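Local coordinates for probable cell division protein WhiA (Thermotoga maritima, PDB 3HYI) that is probably a DNA-binding protein involved in cell division and chromosome segregation, joining a degenerate LAGLIDADG homing endonuclease domain to a helix-turn-helix domain, at residues E26-I36 with F99-L110. Numbering follows the deposited sequence.
Sequences EEVISELLGFI and FMVIEPFFDVAL
The backbones come closest at Glu27 and Leu110, their CA atoms 5.1 Å apart, where helix 25-39 meets the first turn of helix 108-122. Residues 99-107 lead up to this point as a loop along one side of helix 25-39, through a type I turn at Glu103-Phe106 to Asp107, which N-caps helix 108-122 by accepting from Leu110 N through OD2. Phe99 supplies a ring face: Leu32 CD2 sits over its centre, a CH-pi contact 3.5 Å from the centroid and 9° off the normal. Bent at chi2 and chi3, the Met100 chain turns CE back onto Leu33 CD1 and, tip to tip, Ile36 CD1. The other Leu33 branch, CD2, packs on Pro104 CG at 3.6 Å, while Ile102 lays CD1 against Ile29 CG2. The order of the two helices in the chain, each followed by two strands of an antiparallel sheet, is consistent with the paired LAGLIDADG helices of homing endonucleases, so the loop probably links the two halves of this degenerate domain. Glu31, on a flank of helix 25-39 turned from the loop, bridges Arg61 and Arg116. Ser30 OG, anti to its own N (chi1 -175°), donates to Leu110 O at 2.6 Å, approaching 39° above the carbonyl plane. Nearer the N-terminal end of helix 25-39, a water donates to both Glu27 OE1 and Ala109 O, while Glu27 OE2 is hydrogen-bonded to Ser24 OG.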
loop_
_atom_site.group_PDB
_atom_site.type_symbol
_atom_site.label_atom_id
_atom_site.label_comp_id
_atom_site.label_asym_id
_atom_site.label_seq_id
_atom_site.Cartn_x
_atom_site.Cartn_y
_atom_site.Cartn_z
ATOM N N GLU A 26 0.762 28.125 -22.209
ATOM C CA GLU A 26 0.727 26.816 -22.853
ATOM C C GLU A 26 0.506 25.703 -21.831
ATOM O O GLU A 26 -0.272 24.775 -22.067
ATOM C CB GLU A 26 2.039 26.575 -23.600
ATOM C CG GLU A 26 2.213 27.424 -24.863
ATOM C CD GLU A 26 2.459 28.906 -24.591
ATOM O OE1 GLU A 26 3.139 29.246 -23.591
ATOM O OE2 GLU A 26 1.970 29.736 -25.392
ATOM N N GLU A 27 1.205 25.805 -20.704
ATOM C CA GLU A 27 1.057 24.854 -19.604
ATOM C C GLU A 27 -0.301 24.992 -18.915
ATOM O O GLU A 27 -0.873 24.001 -18.461
ATOM C CB GLU A 27 2.183 25.044 -18.589
ATOM C CG GLU A 27 3.528 24.550 -19.078
ATOM C CD GLU A 27 4.679 25.146 -18.297
ATOM O OE1 GLU A 27 4.972 24.639 -17.196
ATOM O OE2 GLU A 27 5.289 26.124 -18.782
ATOM N N VAL A 28 -0.812 26.220 -18.846
ATOM C CA VAL A 28 -2.145 26.484 -18.297
ATOM C C VAL A 28 -3.232 25.852 -19.171
ATOM O O VAL A 28 -4.160 25.219 -18.659
ATOM C CB VAL A 28 -2.399 28.005 -18.150
ATOM C CG1 VAL A 28 -3.865 28.295 -17.830
ATOM C CG2 VAL A 28 -1.485 28.592 -17.081
ATOM N N ILE A 29 -3.114 26.026 -20.487
ATOM C CA ILE A 29 -4.060 25.429 -21.435
ATOM C C ILE A 29 -3.907 23.907 -21.470
ATOM O O ILE A 29 -4.895 23.186 -21.617
ATOM C CB ILE A 29 -3.895 26.019 -22.852
ATOM C CG1 ILE A 29 -4.417 27.461 -22.890
ATOM C CG2 ILE A 29 -4.641 25.188 -23.881
ATOM C CD1 ILE A 29 -3.993 28.232 -24.120
ATOM N N SER A 30 -2.673 23.426 -21.324
ATOM C CA SER A 30 -2.407 21.990 -21.263
ATOM C C SER A 30 -3.078 21.362 -20.043
ATOM O O SER A 30 -3.692 20.297 -20.146
ATOM C CB SER A 30 -0.899 21.715 -21.242
ATOM O OG SER A 30 -0.628 20.326 -21.304
ATOM N N GLU A 31 -2.973 22.022 -18.892
ATOM C CA GLU A 31 -3.653 21.540 -17.684
ATOM C C GLU A 31 -5.173 21.605 -17.817
ATOM O O GLU A 31 -5.873 20.708 -17.348
ATOM C CB GLU A 31 -3.208 22.314 -16.442
ATOM C CG GLU A 31 -3.886 21.828 -15.162
ATOM C CD GLU A 31 -3.383 22.515 -13.919
ATOM O OE1 GLU A 31 -4.004 22.320 -12.856
ATOM O OE2 GLU A 31 -2.379 23.253 -13.999
ATOM N N LEU A 32 -5.676 22.667 -18.443
ATOM C CA LEU A 32 -7.108 22.799 -18.716
ATOM C C LEU A 32 -7.593 21.666 -19.618
ATOM O O LEU A 32 -8.656 21.097 -19.386
ATOM C CB LEU A 32 -7.414 24.152 -19.362
ATOM C CG LEU A 32 -8.892 24.468 -19.627
ATOM C CD1 LEU A 32 -9.681 24.546 -18.322
ATOM C CD2 LEU A 32 -9.030 25.760 -20.424
ATOM N N LEU A 33 -6.802 21.335 -20.637
ATOM C CA LEU A 33 -7.116 20.221 -21.532
ATOM C C LEU A 33 -7.245 18.916 -20.750
ATOM O O LEU A 33 -8.093 18.083 -21.069
ATOM C CB LEU A 33 -6.048 20.080 -22.623
ATOM C CG LEU A 33 -6.361 19.082 -23.743
ATOM C CD1 LEU A 33 -7.500 19.598 -24.620
ATOM C CD2 LEU A 33 -5.117 18.800 -24.577
ATOM N N GLY A 34 -6.405 18.751 -19.726
ATOM C CA GLY A 34 -6.504 17.621 -18.806
ATOM C C GLY A 34 -7.858 17.561 -18.121
ATOM O O GLY A 34 -8.476 16.501 -18.051
ATOM N N PHE A 35 -8.310 18.707 -17.614
ATOM C CA PHE A 35 -9.661 18.848 -17.058
ATOM C C PHE A 35 -10.723 18.529 -18.110
ATOM O O PHE A 35 -11.671 17.788 -17.838
ATOM C CB PHE A 35 -9.894 20.274 -16.541
ATOM C CG PHE A 35 -9.438 20.508 -15.124
ATOM C CD1 PHE A 35 -10.328 20.374 -14.066
ATOM C CD2 PHE A 35 -8.135 20.906 -14.853
ATOM C CE1 PHE A 35 -9.918 20.606 -12.752
ATOM C CE2 PHE A 35 -7.718 21.142 -13.544
ATOM C CZ PHE A 35 -8.613 20.993 -12.492
ATOM N N ILE A 36 -10.559 19.102 -19.304
ATOM C CA ILE A 36 -11.505 18.907 -20.407
ATOM C C ILE A 36 -11.586 17.443 -20.839
ATOM O O ILE A 36 -12.681 16.893 -20.967
ATOM C CB ILE A 36 -11.140 19.771 -21.636
ATOM C CG1 ILE A 36 -11.337 21.259 -21.332
ATOM C CG2 ILE A 36 -11.991 19.380 -22.845
ATOM C CD1 ILE A 36 -10.900 22.174 -22.458
ATOM N N PHE A 99 -8.214 26.607 -26.465
ATOM C CA PHE A 99 -8.166 25.468 -25.536
ATOM C C PHE A 99 -7.702 24.173 -26.214
ATOM O O PHE A 99 -6.990 23.372 -25.604
ATOM C CB PHE A 99 -9.541 25.189 -24.902
ATOM C CG PHE A 99 -10.068 26.284 -23.998
ATOM C CD1 PHE A 99 -11.376 26.209 -23.532
ATOM C CD2 PHE A 99 -9.287 27.373 -23.608
ATOM C CE1 PHE A 99 -11.899 27.186 -22.698
ATOM C CE2 PHE A 99 -9.810 28.358 -22.772
ATOM C CZ PHE A 99 -11.115 28.262 -22.318
ATOM N N MET A 100 -8.126 23.965 -27.459
ATOM C CA MET A 100 -7.894 22.702 -28.169
ATOM C C MET A 100 -6.651 22.693 -29.067
ATOM O O MET A 100 -6.372 21.685 -29.717
ATOM C CB MET A 100 -9.123 22.353 -29.018
ATOM C CG MET A 100 -10.435 22.259 -28.242
ATOM S SD MET A 100 -10.444 20.987 -26.960
ATOM C CE MET A 100 -9.842 21.898 -25.552
ATOM N N VAL A 101 -5.904 23.796 -29.101
ATOM C CA VAL A 101 -4.748 23.921 -29.995
ATOM C C VAL A 101 -3.475 23.265 -29.434
ATOM O O VAL A 101 -2.562 22.938 -30.193
ATOM C CB VAL A 101 -4.472 25.407 -30.343
ATOM C CG1 VAL A 101 -3.287 25.540 -31.291
ATOM C CG2 VAL A 101 -5.706 26.042 -30.967
ATOM N N ILE A 102 -3.417 23.063 -28.119
ATOM C CA ILE A 102 -2.217 22.506 -27.474
ATOM C C ILE A 102 -2.051 21.000 -27.712
ATOM O O ILE A 102 -3.024 20.243 -27.694
ATOM C CB ILE A 102 -2.187 22.808 -25.940
ATOM C CG1 ILE A 102 -1.182 23.922 -25.625
ATOM C CG2 ILE A 102 -1.782 21.577 -25.133
ATOM C CD1 ILE A 102 -1.594 25.289 -26.125
ATOM N N GLU A 103 -0.806 20.588 -27.952
ATOM C CA GLU A 103 -0.424 19.175 -27.999
ATOM C C GLU A 103 0.273 18.828 -26.678
ATOM O O GLU A 103 1.464 19.097 -26.515
ATOM C CB GLU A 103 0.486 18.895 -29.200
ATOM C CG GLU A 103 -0.278 18.512 -30.466
ATOM C CD GLU A 103 0.551 18.640 -31.733
ATOM O OE1 GLU A 103 1.130 19.724 -31.963
ATOM O OE2 GLU A 103 0.610 17.663 -32.512
ATOM N N PRO A 104 -0.471 18.221 -25.734
ATOM C CA PRO A 104 -0.030 18.132 -24.341
ATOM C C PRO A 104 1.115 17.153 -24.083
ATOM O O PRO A 104 1.786 17.268 -23.063
ATOM C CB PRO A 104 -1.293 17.665 -23.610
ATOM C CG PRO A 104 -2.027 16.875 -24.619
ATOM C CD PRO A 104 -1.765 17.543 -25.938
ATOM N N PHE A 105 1.335 16.209 -24.995
ATOM C CA PHE A 105 2.348 15.171 -24.806
ATOM C C PHE A 105 3.716 15.577 -25.319
ATOM O O PHE A 105 4.714 14.982 -24.937
ATOM C CB PHE A 105 1.925 13.878 -25.504
ATOM C CG PHE A 105 0.573 13.393 -25.090
ATOM C CD1 PHE A 105 0.400 12.755 -23.872
ATOM C CD2 PHE A 105 -0.530 13.595 -25.904
ATOM C CE1 PHE A 105 -0.848 12.314 -23.477
ATOM C CE2 PHE A 105 -1.783 13.156 -25.517
ATOM C CZ PHE A 105 -1.944 12.513 -24.300
ATOM N N PHE A 106 3.763 16.616 -26.148
ATOM C CA PHE A 106 4.953 16.939 -26.939
ATOM C C PHE A 106 6.187 17.347 -26.150
ATOM O O PHE A 106 7.255 17.556 -26.715
ATOM C CB PHE A 106 4.627 18.085 -27.894
ATOM C CG PHE A 106 5.147 17.867 -29.257
ATOM C CD1 PHE A 106 4.443 17.070 -30.139
ATOM C CD2 PHE A 106 6.352 18.417 -29.657
ATOM C CE1 PHE A 106 4.917 16.836 -31.406
ATOM C CE2 PHE A 106 6.834 18.190 -30.926
ATOM C CZ PHE A 106 6.115 17.398 -31.803
ATOM N N ASP A 107 6.037 17.446 -24.843
ATOM C CA ASP A 107 6.901 18.271 -24.046
ATOM C C ASP A 107 6.676 17.834 -22.614
ATOM O O ASP A 107 5.536 17.591 -22.228
ATOM C CB ASP A 107 6.438 19.712 -24.246
ATOM C CG ASP A 107 7.394 20.713 -23.700
ATOM O OD1 ASP A 107 8.439 20.911 -24.340
ATOM O OD2 ASP A 107 7.095 21.316 -22.648
ATOM N N VAL A 108 7.745 17.705 -21.835
ATOM C CA VAL A 108 7.609 17.245 -20.448
ATOM C C VAL A 108 6.919 18.289 -19.563
ATOM O O VAL A 108 6.184 17.936 -18.644
ATOM C CB VAL A 108 8.962 16.807 -19.818
ATOM C CG1 VAL A 108 9.990 17.920 -19.881
ATOM C CG2 VAL A 108 8.753 16.353 -18.378
ATOM N N ALA A 109 7.148 19.567 -19.846
ATOM C CA ALA A 109 6.468 20.643 -19.124
ATOM C C ALA A 109 4.965 20.630 -19.425
ATOM O O ALA A 109 4.143 20.671 -18.512
ATOM C CB ALA A 109 7.075 21.992 -19.485
ATOM N N LEU A 110 4.614 20.557 -20.704
ATOM C CA LEU A 110 3.208 20.473 -21.113
ATOM C C LEU A 110 2.549 19.207 -20.569
ATOM O O LEU A 110 1.410 19.242 -20.105
ATOM C CB LEU A 110 3.079 20.502 -22.639
ATOM C CG LEU A 110 3.574 21.768 -23.345
ATOM C CD1 LEU A 110 3.568 21.576 -24.862
ATOM C CD2 LEU A 110 2.725 22.975 -22.953
HETATM O O HOH W 1 4.367 22.166 -16.474
#